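Local coordinates for hypothetical protein TTHB059 (Thermus thermophilus, PDB 2EHW) that is of unknown function but folds as an all-helical DUF3209-family protein whose long C-terminal helix projects far beyond the rest of the chain, at residues 23-26 / 27-31; 32-35 / 36-40; 60-63 / 64-68; 97-100 / 101-104; 109-112 / 113-117. One frame throughout, in Å; residues are numbered along the deposited sequence.

All five contacts are local, each within one run of the chain. Interactions 1 and 2 follow one another directly: interaction 1 is the first turns of helix 25-31, and interaction 2 carries the chain from its end to helix 39-46. Interaction 3, in helix 50-70, touches interaction 2, where H63 packs beside R38. It is the partly buried one, with leucines turned to a neighbouring helix; the others are surface contacts. Interactions 4 and 5 share helix 75-115, on the opposite side of the chain's centre from interactions 1 and 2. Interaction 4 adds a very short, doubtful glutamate-glutamine bond to regular backbone bonding, whereas interaction 5 crosses two arginine side chains beside an apolar, loosening helix end.

Interaction 1: residues 23-26 / 27-31; sequences DLLH and EREEL
R28 reaches back along the helix over the carbonyl of L24, and its chain can be followed from backbone to tip. Its CB sits equally near two carbonyl oxygens, L24 O and L25 O. One bond further, CG comes to 3.4 Å from L24 O, because CG is turned anti to its own carbonyl carbon (chi1 -69°). CD still skirts that oxygen at a longer distance. From CG to NE the chain is extended, and this carries the guanidinium past the L24 side chain at a slant: R28 NH1 lies 4.0 Å from L24 CD1. The charge of NH1 is answered by a salt bridge to E15, while other R28 atoms touch I11, so this side chain ties helix 25-31 to helix 4-16.

The setting is the first turn of helix 25-31, with L24 at the N-cap position. Its carbonyl takes the R28 N-H in a 3.1 Å bond from R28 N to L24 O and also a weak one from E27 N. The bonds from E29 N to L25 O and from E30 N to H26 O, the latter 3.2 Å long, continue the series.

On another flank, E29 runs over the L25 carbonyl, its CG only 3.0 Å from L25 O. The carboxylate then crosses the leucine, and E29 OE2 stands 3.8 Å from L25 CD1. E27 bends at chi2 (90°) instead, which brings its OE1 back to 3.4 Å from L24 CA.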
loop_
_atom_site.group_PDB
_atom_site.type_symbol
_atom_site.label_atom_id
_atom_site.label_comp_id
_atom_site.label_asym_id
_atom_site.label_seq_id
_atom_site.Cartn_x
_atom_site.Cartn_y
_atom_site.Cartn_z
ATOM N N ASP A 23 7.661 0.260 16.580
ATOM C CA ASP A 23 6.475 1.006 16.159
ATOM C C ASP A 23 5.491 0.146 15.356
ATOM O O ASP A 23 4.294 0.430 15.323
ATOM C CB ASP A 23 6.868 2.221 15.310
ATOM C CG ASP A 23 7.357 3.396 16.145
ATOM O OD1 ASP A 23 6.811 3.613 17.246
ATOM O OD2 ASP A 23 8.272 4.116 15.693
ATOM N N LEU A 24 5.995 -0.902 14.715
ATOM C CA LEU A 24 5.152 -1.778 13.908
ATOM C C LEU A 24 4.956 -3.141 14.558
ATOM O O LEU A 24 4.498 -4.083 13.919
ATOM C CB LEU A 24 5.777 -1.962 12.523
ATOM C CG LEU A 24 5.983 -0.692 11.697
ATOM C CD1 LEU A 24 6.787 -1.016 10.447
ATOM C CD2 LEU A 24 4.626 -0.088 11.343
ATOM N N LEU A 25 5.298 -3.235 15.836
ATOM C CA LEU A 25 5.187 -4.486 16.577
ATOM C C LEU A 25 3.834 -5.199 16.503
ATOM O O LEU A 25 3.740 -6.312 15.995
ATOM C CB LEU A 25 5.537 -4.253 18.049
ATOM C CG LEU A 25 5.533 -5.491 18.948
ATOM C CD1 LEU A 25 6.708 -6.402 18.579
ATOM C CD2 LEU A 25 5.621 -5.055 20.403
ATOM N N HIS A 26 2.788 -4.569 17.016
ATOM C CA HIS A 26 1.484 -5.215 17.028
ATOM C C HIS A 26 0.889 -5.488 15.658
ATOM O O HIS A 26 0.026 -6.357 15.513
ATOM C CB HIS A 26 0.516 -4.410 17.890
ATOM C CG HIS A 26 0.957 -4.298 19.316
ATOM N ND1 HIS A 26 2.120 -3.654 19.682
ATOM C CD2 HIS A 26 0.430 -4.803 20.458
ATOM C CE1 HIS A 26 2.292 -3.770 20.988
ATOM N NE2 HIS A 26 1.282 -4.463 21.482
ATOM N N GLU A 27 1.348 -4.761 14.647
ATOM C CA GLU A 27 0.825 -4.997 13.317
ATOM C C GLU A 27 1.459 -6.254 12.747
ATOM O O GLU A 27 0.818 -6.988 12.001
ATOM C CB GLU A 27 1.079 -3.803 12.397
ATOM C CG GLU A 27 0.160 -2.623 12.657
ATOM C CD GLU A 27 0.725 -1.661 13.677
ATOM O OE1 GLU A 27 1.751 -2.001 14.306
ATOM O OE2 GLU A 27 0.140 -0.571 13.851
ATOM N N ARG A 28 2.713 -6.511 13.103
ATOM C CA ARG A 28 3.382 -7.707 12.606
ATOM C C ARG A 28 2.886 -8.935 13.365
ATOM O O ARG A 28 2.925 -10.051 12.844
ATOM C CB ARG A 28 4.909 -7.593 12.743
ATOM C CG ARG A 28 5.569 -6.558 11.828
ATOM C CD ARG A 28 7.088 -6.679 11.886
ATOM N NE ARG A 28 7.784 -5.529 11.304
ATOM C CZ ARG A 28 8.150 -5.423 10.030
ATOM N NH1 ARG A 28 8.782 -4.332 9.612
ATOM N NH2 ARG A 28 7.889 -6.403 9.174
ATOM N N GLU A 29 2.410 -8.731 14.591
ATOM C CA GLU A 29 1.918 -9.842 15.397
ATOM C C GLU A 29 0.550 -10.320 14.935
ATOM O O GLU A 29 0.299 -11.523 14.876
ATOM C CB GLU A 29 1.860 -9.454 16.878
ATOM C CG GLU A 29 3.148 -8.859 17.403
ATOM C CD GLU A 29 3.343 -9.096 18.886
ATOM O OE1 GLU A 29 2.367 -8.911 19.647
ATOM O OE2 GLU A 29 4.477 -9.458 19.283
ATOM N N GLU A 30 -0.333 -9.378 14.609
ATOM C CA GLU A 30 -1.675 -9.713 14.135
ATOM C C GLU A 30 -1.610 -10.425 12.794
ATOM O O GLU A 30 -2.364 -11.358 12.527
ATOM C CB GLU A 30 -2.522 -8.452 13.953
ATOM C CG GLU A 30 -2.884 -7.730 15.227
ATOM C CD GLU A 30 -4.026 -6.748 15.021
ATOM O OE1 GLU A 30 -3.872 -5.789 14.231
ATOM O OE2 GLU A 30 -5.087 -6.942 15.645
ATOM N N LEU A 31 -0.695 -9.969 11.956
ATOM C CA LEU A 31 -0.523 -10.500 10.610
ATOM C C LEU A 31 0.173 -11.858 10.539
ATOM O O LEU A 31 -0.218 -12.727 9.759
ATOM C CB LEU A 31 0.270 -9.486 9.788
ATOM C CG LEU A 31 0.060 -9.410 8.279
ATOM C CD1 LEU A 31 -1.412 -9.127 7.953
ATOM C CD2 LEU A 31 0.955 -8.300 7.744
#

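Interaction 2: residues 32-35 / 36-40; sequences APVL and GQRPE
V34 and R38 lie side by side one turn apart, pointing the same way, with V34 CG2 against the aliphatic part of the arginine. The methyl is 4.0 Å from R38 CG and equally close to R38 CD. It is V34 CG2 that touches because this branch is anti to the backbone N, while CG1 takes the crowded position between N and the carbonyl carbon (chi1 71°). The backbone holds the pair in step: R38 N donates to V34 O at 2.9 Å, and a weak bond from the same N-H goes to L35 O.

L35 CB touches G36 N at 3.3 Å, and at the far end of the side chain L35 CD2 comes to 4.2 Å from R38 O. G36 N also lies 3.1 Å from V34 C, within this tight, helix-like turn. Both L35 and V34 touch L41, so the turn between helices 25-31 and 39-46 is folded onto the start of the second helix.

Beyond its aliphatic part, R38 bends at chi3 (57°) and grips E40 side-on. NE, at 2.7 Å, and NH2, at 2.8 Å, both bond to E40 OE2, in the guanidinium plane and from one face of the carboxylate. R38 NH1 forms a salt bridge to E5 of helix 4-16. Cutting R38 back to an alanine is likely to leave the carboxylates of E40 and E5 without this positive partner and V34 CG2 without the aliphatic chain it lies against. One buried arginine shared between two acids implies that charge pairing joins this turn to the helices around it.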
loop_
_atom_site.group_PDB
_atom_site.type_symbol
_atom_site.label_atom_id
_atom_site.label_comp_id
_atom_site.label_asym_id
_atom_site.label_seq_id
_atom_site.Cartn_x
_atom_site.Cartn_y
_atom_site.Cartn_z
ATOM N N ALA A 32 1.208 -12.023 11.350
ATOM C CA ALA A 32 2.005 -13.243 11.379
ATOM C C ALA A 32 1.257 -14.568 11.210
ATOM O O ALA A 32 1.628 -15.395 10.377
ATOM C CB ALA A 32 2.834 -13.275 12.665
ATOM N N PRO A 33 0.193 -14.790 11.997
ATOM C CA PRO A 33 -0.564 -16.042 11.896
ATOM C C PRO A 33 -1.362 -16.290 10.615
ATOM O O PRO A 33 -1.578 -17.443 10.238
ATOM C CB PRO A 33 -1.457 -16.003 13.140
ATOM C CG PRO A 33 -1.720 -14.547 13.310
ATOM C CD PRO A 33 -0.352 -13.932 13.065
ATOM N N VAL A 34 -1.797 -15.230 9.939
ATOM C CA VAL A 34 -2.589 -15.418 8.728
ATOM C C VAL A 34 -1.798 -15.368 7.417
ATOM O O VAL A 34 -2.345 -15.658 6.356
ATOM C CB VAL A 34 -3.756 -14.384 8.656
ATOM C CG1 VAL A 34 -3.218 -12.990 8.378
ATOM C CG2 VAL A 34 -4.737 -14.785 7.581
ATOM N N LEU A 35 -0.518 -15.012 7.488
ATOM C CA LEU A 35 0.314 -14.925 6.288
ATOM C C LEU A 35 0.427 -16.257 5.558
ATOM O O LEU A 35 0.661 -16.295 4.344
ATOM C CB LEU A 35 1.717 -14.423 6.635
ATOM C CG LEU A 35 1.817 -12.986 7.149
ATOM C CD1 LEU A 35 3.280 -12.589 7.207
ATOM C CD2 LEU A 35 1.048 -12.040 6.228
ATOM N N GLY A 36 0.276 -17.346 6.305
ATOM C CA GLY A 36 0.346 -18.660 5.702
ATOM C C GLY A 36 -0.776 -18.833 4.695
ATOM O O GLY A 36 -0.531 -19.152 3.533
ATOM N N GLN A 37 -2.009 -18.610 5.142
ATOM C CA GLN A 37 -3.177 -18.740 4.283
ATOM C C GLN A 37 -3.299 -17.583 3.300
ATOM O O GLN A 37 -4.038 -17.684 2.314
ATOM C CB GLN A 37 -4.452 -18.829 5.130
ATOM C CG GLN A 37 -4.638 -20.142 5.897
ATOM C CD GLN A 37 -4.864 -21.336 4.975
ATOM O OE1 GLN A 37 -5.640 -21.260 4.019
ATOM N NE2 GLN A 37 -4.196 -22.450 5.269
ATOM N N ARG A 38 -2.572 -16.492 3.555
ATOM C CA ARG A 38 -2.629 -15.328 2.668
ATOM C C ARG A 38 -1.268 -14.742 2.266
ATOM O O ARG A 38 -0.746 -13.833 2.919
ATOM C CB ARG A 38 -3.505 -14.249 3.306
ATOM C CG ARG A 38 -4.912 -14.742 3.601
ATOM C CD ARG A 38 -5.822 -13.597 3.936
ATOM N NE ARG A 38 -5.852 -12.620 2.850
ATOM C CZ ARG A 38 -6.430 -11.428 2.950
ATOM N NH1 ARG A 38 -7.022 -11.082 4.089
ATOM N NH2 ARG A 38 -6.411 -10.584 1.923
ATOM N N PRO A 39 -0.703 -15.235 1.152
ATOM C CA PRO A 39 0.591 -14.815 0.606
ATOM C C PRO A 39 0.635 -13.352 0.175
ATOM O O PRO A 39 1.680 -12.711 0.237
ATOM C CB PRO A 39 0.787 -15.747 -0.595
ATOM C CG PRO A 39 -0.210 -16.870 -0.385
ATOM C CD PRO A 39 -1.374 -16.174 0.236
ATOM N N GLU A 40 -0.502 -12.834 -0.276
ATOM C CA GLU A 40 -0.552 -11.458 -0.739
ATOM C C GLU A 40 -0.264 -10.490 0.408
ATOM O O GLU A 40 0.356 -9.448 0.205
ATOM C CB GLU A 40 -1.916 -11.142 -1.373
ATOM C CG GLU A 40 -3.048 -10.993 -0.386
ATOM C CD GLU A 40 -3.689 -12.305 -0.015
ATOM O OE1 GLU A 40 -3.023 -13.353 -0.120
ATOM O OE2 GLU A 40 -4.868 -12.282 0.393
#

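Interaction 3: residues 60-63 / 64-68; sequences ALLH and LEERA
At the edge of the H63 imidazole, near the ring plane, sits the backbone nitrogen of the next residue, with L64 N 3.6 Å from H63 ND1. The carboxylate of E66 approaches the same ring obliquely, E66 OE1 being nearer the backbone of the histidine, 3.6 Å from H63 CA, than the ring itself. H63 CG, anti to the backbone N (chi1 -176°), lies beside its own carbonyl carbon, which brings the ring edge near L64 N; the ring also packs beside the guanidinium of R38.

These residues form regular turns of helix 50-70, one member of the all-helical fold. Four successive i to i+4 bonds bind the two halves: L64 N to A60 O, E65 N to L61 O, E66 N to L62 O, and R67 N to H63 O. The last is the straightest, 2.8 Å long with an N-H...O angle of 170°.

One side is apolar. L61 CD2 and L64 CD2 meet loosely at 4.5 Å, and both leucines continue onto helix 75-115, L61 against V84 and L64 against L80. A60 and L64 also touch E5 of helix 4-16, so this part of the helix lies between two other helices. R67 stretches past the end of the contact to a salt bridge with E71 and packs on W77.

On the outer side E66 doubles back along the helix, with CG anti to its own carbonyl carbon (chi1 -52°) and the chain extended beyond. Its CG rests 3.0 Å from L62 O, and the carboxylate slants across the leucine until E66 OE2 comes 4.0 Å from L62 CG.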
loop_
_atom_site.group_PDB
_atom_site.type_symbol
_atom_site.label_atom_id
_atom_site.label_comp_id
_atom_site.label_asym_id
_atom_site.label_seq_id
_atom_site.Cartn_x
_atom_site.Cartn_y
_atom_site.Cartn_z
ATOM N N ALA A 60 -4.983 -8.134 -2.324
ATOM C CA ALA A 60 -5.685 -8.183 -1.049
ATOM C C ALA A 60 -7.139 -7.748 -1.183
ATOM O O ALA A 60 -8.011 -8.266 -0.479
ATOM C CB ALA A 60 -4.966 -7.317 -0.023
ATOM N N LEU A 61 -7.412 -6.808 -2.084
ATOM C CA LEU A 61 -8.782 -6.347 -2.271
ATOM C C LEU A 61 -9.633 -7.456 -2.893
ATOM O O LEU A 61 -10.824 -7.554 -2.624
ATOM C CB LEU A 61 -8.820 -5.071 -3.132
ATOM C CG LEU A 61 -8.491 -3.760 -2.388
ATOM C CD1 LEU A 61 -8.335 -2.596 -3.365
ATOM C CD2 LEU A 61 -9.600 -3.463 -1.372
ATOM N N LEU A 62 -9.021 -8.305 -3.711
ATOM C CA LEU A 62 -9.768 -9.397 -4.311
ATOM C C LEU A 62 -10.237 -10.317 -3.192
ATOM O O LEU A 62 -11.416 -10.659 -3.108
ATOM C CB LEU A 62 -8.903 -10.185 -5.301
ATOM C CG LEU A 62 -9.597 -11.371 -5.993
ATOM C CD1 LEU A 62 -10.877 -10.906 -6.668
ATOM C CD2 LEU A 62 -8.677 -11.981 -7.027
ATOM N N HIS A 63 -9.314 -10.700 -2.318
ATOM C CA HIS A 63 -9.653 -11.590 -1.209
ATOM C C HIS A 63 -10.758 -10.989 -0.350
ATOM O O HIS A 63 -11.738 -11.648 -0.022
ATOM C CB HIS A 63 -8.412 -11.860 -0.353
ATOM C CG HIS A 63 -8.644 -12.847 0.749
ATOM N ND1 HIS A 63 -9.301 -12.522 1.918
ATOM C CD2 HIS A 63 -8.325 -14.161 0.849
ATOM C CE1 HIS A 63 -9.375 -13.591 2.691
ATOM N NE2 HIS A 63 -8.791 -14.599 2.065
ATOM N N LEU A 64 -10.597 -9.721 -0.002
ATOM C CA LEU A 64 -11.571 -9.023 0.815
ATOM C C LEU A 64 -12.914 -8.963 0.092
ATOM O O LEU A 64 -13.972 -9.131 0.700
ATOM C CB LEU A 64 -11.063 -7.620 1.111
ATOM C CG LEU A 64 -11.741 -6.802 2.199
ATOM C CD1 LEU A 64 -11.811 -7.593 3.497
ATOM C CD2 LEU A 64 -10.934 -5.516 2.393
ATOM N N GLU A 65 -12.873 -8.731 -1.213
ATOM C CA GLU A 65 -14.100 -8.658 -1.986
ATOM C C GLU A 65 -14.806 -10.014 -1.859
ATOM O O GLU A 65 -16.007 -10.068 -1.604
ATOM C CB GLU A 65 -13.765 -8.343 -3.448
ATOM C CG GLU A 65 -14.961 -8.092 -4.362
ATOM C CD GLU A 65 -15.598 -6.727 -4.171
ATOM O OE1 GLU A 65 -14.879 -5.705 -4.210
ATOM O OE2 GLU A 65 -16.828 -6.673 -3.997
ATOM N N GLU A 66 -14.048 -11.100 -2.019
ATOM C CA GLU A 66 -14.599 -12.451 -1.919
ATOM C C GLU A 66 -15.207 -12.675 -0.538
ATOM O O GLU A 66 -16.350 -13.116 -0.418
ATOM C CB GLU A 66 -13.511 -13.508 -2.166
ATOM C CG GLU A 66 -12.726 -13.314 -3.451
ATOM C CD GLU A 66 -11.595 -14.325 -3.629
ATOM O OE1 GLU A 66 -10.948 -14.695 -2.618
ATOM O OE2 GLU A 66 -11.344 -14.735 -4.789
ATOM N N ARG A 67 -14.443 -12.371 0.507
ATOM C CA ARG A 67 -14.944 -12.555 1.866
ATOM C C ARG A 67 -16.270 -11.837 2.063
ATOM O O ARG A 67 -17.204 -12.405 2.609
ATOM C CB ARG A 67 -13.928 -12.050 2.905
ATOM C CG ARG A 67 -14.389 -12.244 4.354
ATOM C CD ARG A 67 -14.811 -13.694 4.596
ATOM N NE ARG A 67 -15.456 -13.905 5.890
ATOM C CZ ARG A 67 -14.805 -14.049 7.043
ATOM N NH1 ARG A 67 -13.477 -14.009 7.071
ATOM N NH2 ARG A 67 -15.485 -14.230 8.170
ATOM N N ALA A 68 -16.347 -10.591 1.611
ATOM C CA ALA A 68 -17.564 -9.789 1.741
ATOM C C ALA A 68 -18.755 -10.365 0.980
ATOM O O ALA A 68 -19.905 -10.168 1.379
ATOM C CB ALA A 68 -17.300 -8.368 1.276
#

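Interaction 4: residues 97-100 / 101-104; sequences EAEA and LYQD
Within the stretch of helix 75-115 predicted to be coiled coil, E99 and Q103 meet one turn apart on the solvent-facing surface. Their side chains cross obliquely, the carboxylate and amide planes 46° apart. Q103 NE2 donates to E99 OE2, but at 2.5 Å the bond is very short and its exact geometry doubtful. In the glutamate the bend at chi2 (55°) turns the carboxylate forward, towards Q103, while Q103, extended beyond CG, leans toward it. Q103 CG lies 3.6 Å from E99 OE2, and the same distance from E99 O.

The backbone here is regular alpha-helix, part of the long helix 75-115. L101 N bonds to E97 O, Y102 N to A98 O, Q103 N to E99 O, and D104 N to A100 O, the last at 2.9 Å. E99 OE2 also approaches the tyrosine ring obliquely, 4.2 Å from Y102 CD2. D104 tucks its carboxylate back beside the A100 carbonyl, with D104 OD2 3.2 Å from A100 O, two acceptors side by side.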
loop_
_atom_site.group_PDB
_atom_site.type_symbol
_atom_site.label_atom_id
_atom_site.label_comp_id
_atom_site.label_asym_id
_atom_site.label_seq_id
_atom_site.Cartn_x
_atom_site.Cartn_y
_atom_site.Cartn_z
ATOM N N GLU A 97 2.373 11.579 -7.304
ATOM C CA GLU A 97 3.222 12.661 -6.820
ATOM C C GLU A 97 4.683 12.350 -7.053
ATOM O O GLU A 97 5.436 13.216 -7.501
ATOM C CB GLU A 97 2.977 12.904 -5.337
ATOM C CG GLU A 97 1.805 13.815 -5.076
ATOM C CD GLU A 97 2.115 15.244 -5.455
ATOM O OE1 GLU A 97 2.999 15.852 -4.810
ATOM O OE2 GLU A 97 1.482 15.763 -6.398
ATOM N N ALA A 98 5.085 11.119 -6.747
ATOM C CA ALA A 98 6.466 10.692 -6.961
ATOM C C ALA A 98 6.737 10.780 -8.457
ATOM O O ALA A 98 7.769 11.300 -8.890
ATOM C CB ALA A 98 6.658 9.249 -6.484
ATOM N N GLU A 99 5.786 10.272 -9.237
ATOM C CA GLU A 99 5.865 10.277 -10.695
ATOM C C GLU A 99 6.055 11.707 -11.204
ATOM O O GLU A 99 6.969 11.981 -11.988
ATOM C CB GLU A 99 4.585 9.641 -11.276
ATOM C CG GLU A 99 4.489 9.584 -12.805
ATOM C CD GLU A 99 5.678 8.895 -13.475
ATOM O OE1 GLU A 99 6.220 7.921 -12.921
ATOM O OE2 GLU A 99 6.060 9.325 -14.577
ATOM N N ALA A 100 5.213 12.627 -10.744
ATOM C CA ALA A 100 5.328 14.016 -11.169
ATOM C C ALA A 100 6.726 14.548 -10.861
ATOM O O ALA A 100 7.327 15.248 -11.675
ATOM C CB ALA A 100 4.281 14.870 -10.464
ATOM N N LEU A 101 7.229 14.216 -9.672
ATOM C CA LEU A 101 8.550 14.647 -9.235
ATOM C C LEU A 101 9.575 14.105 -10.210
ATOM O O LEU A 101 10.465 14.822 -10.664
ATOM C CB LEU A 101 8.841 14.114 -7.823
ATOM C CG LEU A 101 10.233 14.297 -7.193
ATOM C CD1 LEU A 101 10.811 15.669 -7.519
ATOM C CD2 LEU A 101 10.122 14.115 -5.689
ATOM N N TYR A 102 9.422 12.827 -10.532
ATOM C CA TYR A 102 10.301 12.132 -11.462
ATOM C C TYR A 102 10.397 12.888 -12.788
ATOM O O TYR A 102 11.483 13.267 -13.225
ATOM C CB TYR A 102 9.761 10.719 -11.699
ATOM C CG TYR A 102 10.571 9.888 -12.654
ATOM C CD1 TYR A 102 11.766 9.297 -12.254
ATOM C CD2 TYR A 102 10.156 9.714 -13.972
ATOM C CE1 TYR A 102 12.530 8.553 -13.143
ATOM C CE2 TYR A 102 10.915 8.979 -14.870
ATOM C CZ TYR A 102 12.099 8.405 -14.449
ATOM O OH TYR A 102 12.859 7.704 -15.343
ATOM N N GLN A 103 9.252 13.121 -13.419
ATOM C CA GLN A 103 9.224 13.821 -14.697
ATOM C C GLN A 103 9.804 15.226 -14.605
ATOM O O GLN A 103 10.606 15.622 -15.441
ATOM C CB GLN A 103 7.790 13.891 -15.221
ATOM C CG GLN A 103 7.198 12.544 -15.585
ATOM C CD GLN A 103 5.683 12.572 -15.593
ATOM O OE1 GLN A 103 5.075 13.538 -16.058
ATOM N NE2 GLN A 103 5.061 11.511 -15.085
ATOM N N ASP A 104 9.401 15.977 -13.583
ATOM C CA ASP A 104 9.882 17.343 -13.416
ATOM C C ASP A 104 11.395 17.425 -13.220
ATOM O O ASP A 104 12.003 18.463 -13.482
ATOM C CB ASP A 104 9.156 18.032 -12.255
ATOM C CG ASP A 104 7.722 18.430 -12.614
ATOM O OD1 ASP A 104 7.491 18.809 -13.777
ATOM O OD2 ASP A 104 6.827 18.390 -11.737
#

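Interaction 5: residues 109-112 / 113-117; sequences HGRL and HRLFP
F116 folds back against L112, so that L112 CD2 meets the ring at F116 CE2, 3.9 Å away, the two side chains crossing at a slant. The L112 carbonyl comes in at the ring's edge, near its plane, with L112 O 3.2 Å from F116 CD2. One face of the phenyl ring is met by L115 CB, offset toward the rim. The ring reaches this place because F116 CG is anti to its own carbonyl carbon (chi1 -56°).

On another side of the helix R111 meets L115 and R114. L115 CD1 lies 3.8 Å from R111 NE, and L115 CD2 lies over one face of the R111 guanidinium. R114 crosses R111 at about a right angle, their guanidinium planes 67° apart. R111 CD sits over one face of the R114 group, 3.8 Å from R114 NH2. The modelled 2.5 Å between R111 NH2 and R114 NH1 brings two donors of like charge together and is doubtful in detail. The bend at chi2 in R111 (61°) lays its CD over the R114 guanidinium.

Behind these side chains stands the backbone. L115 N bonds to R111 O at 3.1 Å and H113 N to H109 O at 3.3 Å, while the bond from R114 N to G110 O is weak. F116 N makes a weak bond to H113 O, only three residues back. F116 itself has left helical backbone angles, and P117, which has no N-H to give, follows. This is the exposed C-terminal end of helix 75-115, where regular helical bonding gives way and the aromatic ring of F116, just past the helix, packs back on its last turn.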
loop_
_atom_site.group_PDB
_atom_site.type_symbol
_atom_site.label_atom_id
_atom_site.label_comp_id
_atom_site.label_asym_id
_atom_site.label_seq_id
_atom_site.Cartn_x
_atom_site.Cartn_y
_atom_site.Cartn_z
ATOM N N HIS A 109 16.310 19.862 -15.625
ATOM C CA HIS A 109 17.657 19.645 -16.143
ATOM C C HIS A 109 17.776 20.354 -17.491
ATOM O O HIS A 109 18.754 21.057 -17.757
ATOM C CB HIS A 109 17.903 18.141 -16.296
ATOM C CG HIS A 109 19.114 17.785 -17.107
ATOM N ND1 HIS A 109 19.476 16.477 -17.354
ATOM C CD2 HIS A 109 20.031 18.554 -17.742
ATOM C CE1 HIS A 109 20.561 16.457 -18.108
ATOM N NE2 HIS A 109 20.919 17.704 -18.357
ATOM N N GLY A 110 16.774 20.163 -18.343
ATOM C CA GLY A 110 16.794 20.803 -19.645
ATOM C C GLY A 110 16.710 22.308 -19.510
ATOM O O GLY A 110 17.302 23.047 -20.292
ATOM N N ARG A 111 15.974 22.764 -18.502
ATOM C CA ARG A 111 15.806 24.192 -18.265
ATOM C C ARG A 111 17.118 24.856 -17.844
ATOM O O ARG A 111 17.430 25.960 -18.281
ATOM C CB ARG A 111 14.741 24.417 -17.192
ATOM C CG ARG A 111 14.312 25.869 -17.053
ATOM C CD ARG A 111 13.711 26.376 -18.357
ATOM N NE ARG A 111 13.446 27.810 -18.326
ATOM C CZ ARG A 111 13.110 28.525 -19.394
ATOM N NH1 ARG A 111 12.883 29.828 -19.285
ATOM N NH2 ARG A 111 13.004 27.936 -20.576
ATOM N N LEU A 112 17.882 24.182 -16.992
ATOM C CA LEU A 112 19.159 24.713 -16.526
ATOM C C LEU A 112 20.106 24.906 -17.688
ATOM O O LEU A 112 20.856 25.879 -17.747
ATOM C CB LEU A 112 19.811 23.754 -15.531
ATOM C CG LEU A 112 19.306 23.761 -14.097
ATOM C CD1 LEU A 112 19.959 22.630 -13.321
ATOM C CD2 LEU A 112 19.619 25.103 -13.467
ATOM N N HIS A 113 20.072 23.948 -18.604
ATOM C CA HIS A 113 20.922 23.973 -19.778
ATOM C C HIS A 113 20.688 25.239 -20.593
ATOM O O HIS A 113 21.636 25.930 -20.959
ATOM C CB HIS A 113 20.643 22.740 -20.641
ATOM C CG HIS A 113 21.617 22.551 -21.762
ATOM N ND1 HIS A 113 21.428 21.621 -22.763
ATOM C CD2 HIS A 113 22.789 23.171 -22.042
ATOM C CE1 HIS A 113 22.439 21.678 -23.611
ATOM N NE2 HIS A 113 23.279 22.610 -23.197
ATOM N N ARG A 114 19.424 25.543 -20.867
ATOM C CA ARG A 114 19.073 26.719 -21.657
ATOM C C ARG A 114 19.378 28.059 -20.986
ATOM O O ARG A 114 19.812 29.001 -21.647
ATOM C CB ARG A 114 17.591 26.664 -22.048
ATOM C CG ARG A 114 17.282 25.762 -23.246
ATOM C CD ARG A 114 15.778 25.650 -23.496
ATOM N NE ARG A 114 15.136 24.677 -22.612
ATOM C CZ ARG A 114 13.969 24.873 -22.001
ATOM N NH1 ARG A 114 13.307 26.010 -22.173
ATOM N NH2 ARG A 114 13.460 23.932 -21.217
ATOM N N LEU A 115 19.157 28.149 -19.681
ATOM C CA LEU A 115 19.413 29.390 -18.961
ATOM C C LEU A 115 20.903 29.597 -18.699
ATOM O O LEU A 115 21.322 30.671 -18.265
ATOM C CB LEU A 115 18.647 29.392 -17.635
ATOM C CG LEU A 115 17.124 29.386 -17.771
ATOM C CD1 LEU A 115 16.492 29.107 -16.427
ATOM C CD2 LEU A 115 16.655 30.727 -18.334
ATOM N N PHE A 116 21.702 28.569 -18.966
ATOM C CA PHE A 116 23.139 28.662 -18.751
ATOM C C PHE A 116 23.925 27.977 -19.868
ATOM O O PHE A 116 24.673 27.029 -19.622
ATOM C CB PHE A 116 23.493 28.050 -17.394
ATOM C CG PHE A 116 22.752 28.672 -16.246
ATOM C CD1 PHE A 116 23.010 29.983 -15.865
ATOM C CD2 PHE A 116 21.773 27.962 -15.566
ATOM C CE1 PHE A 116 22.303 30.580 -14.824
ATOM C CE2 PHE A 116 21.057 28.552 -14.518
ATOM C CZ PHE A 116 21.322 29.862 -14.149
ATOM N N PRO A 117 23.771 28.459 -21.114
ATOM C CA PRO A 117 24.460 27.900 -22.284
ATOM C C PRO A 117 25.978 27.811 -22.119
ATOM O O PRO A 117 26.470 28.271 -21.064
ATOM C CB PRO A 117 24.061 28.855 -23.407
ATOM C CG PRO A 117 22.693 29.301 -22.991
ATOM C CD PRO A 117 22.900 29.577 -21.518
#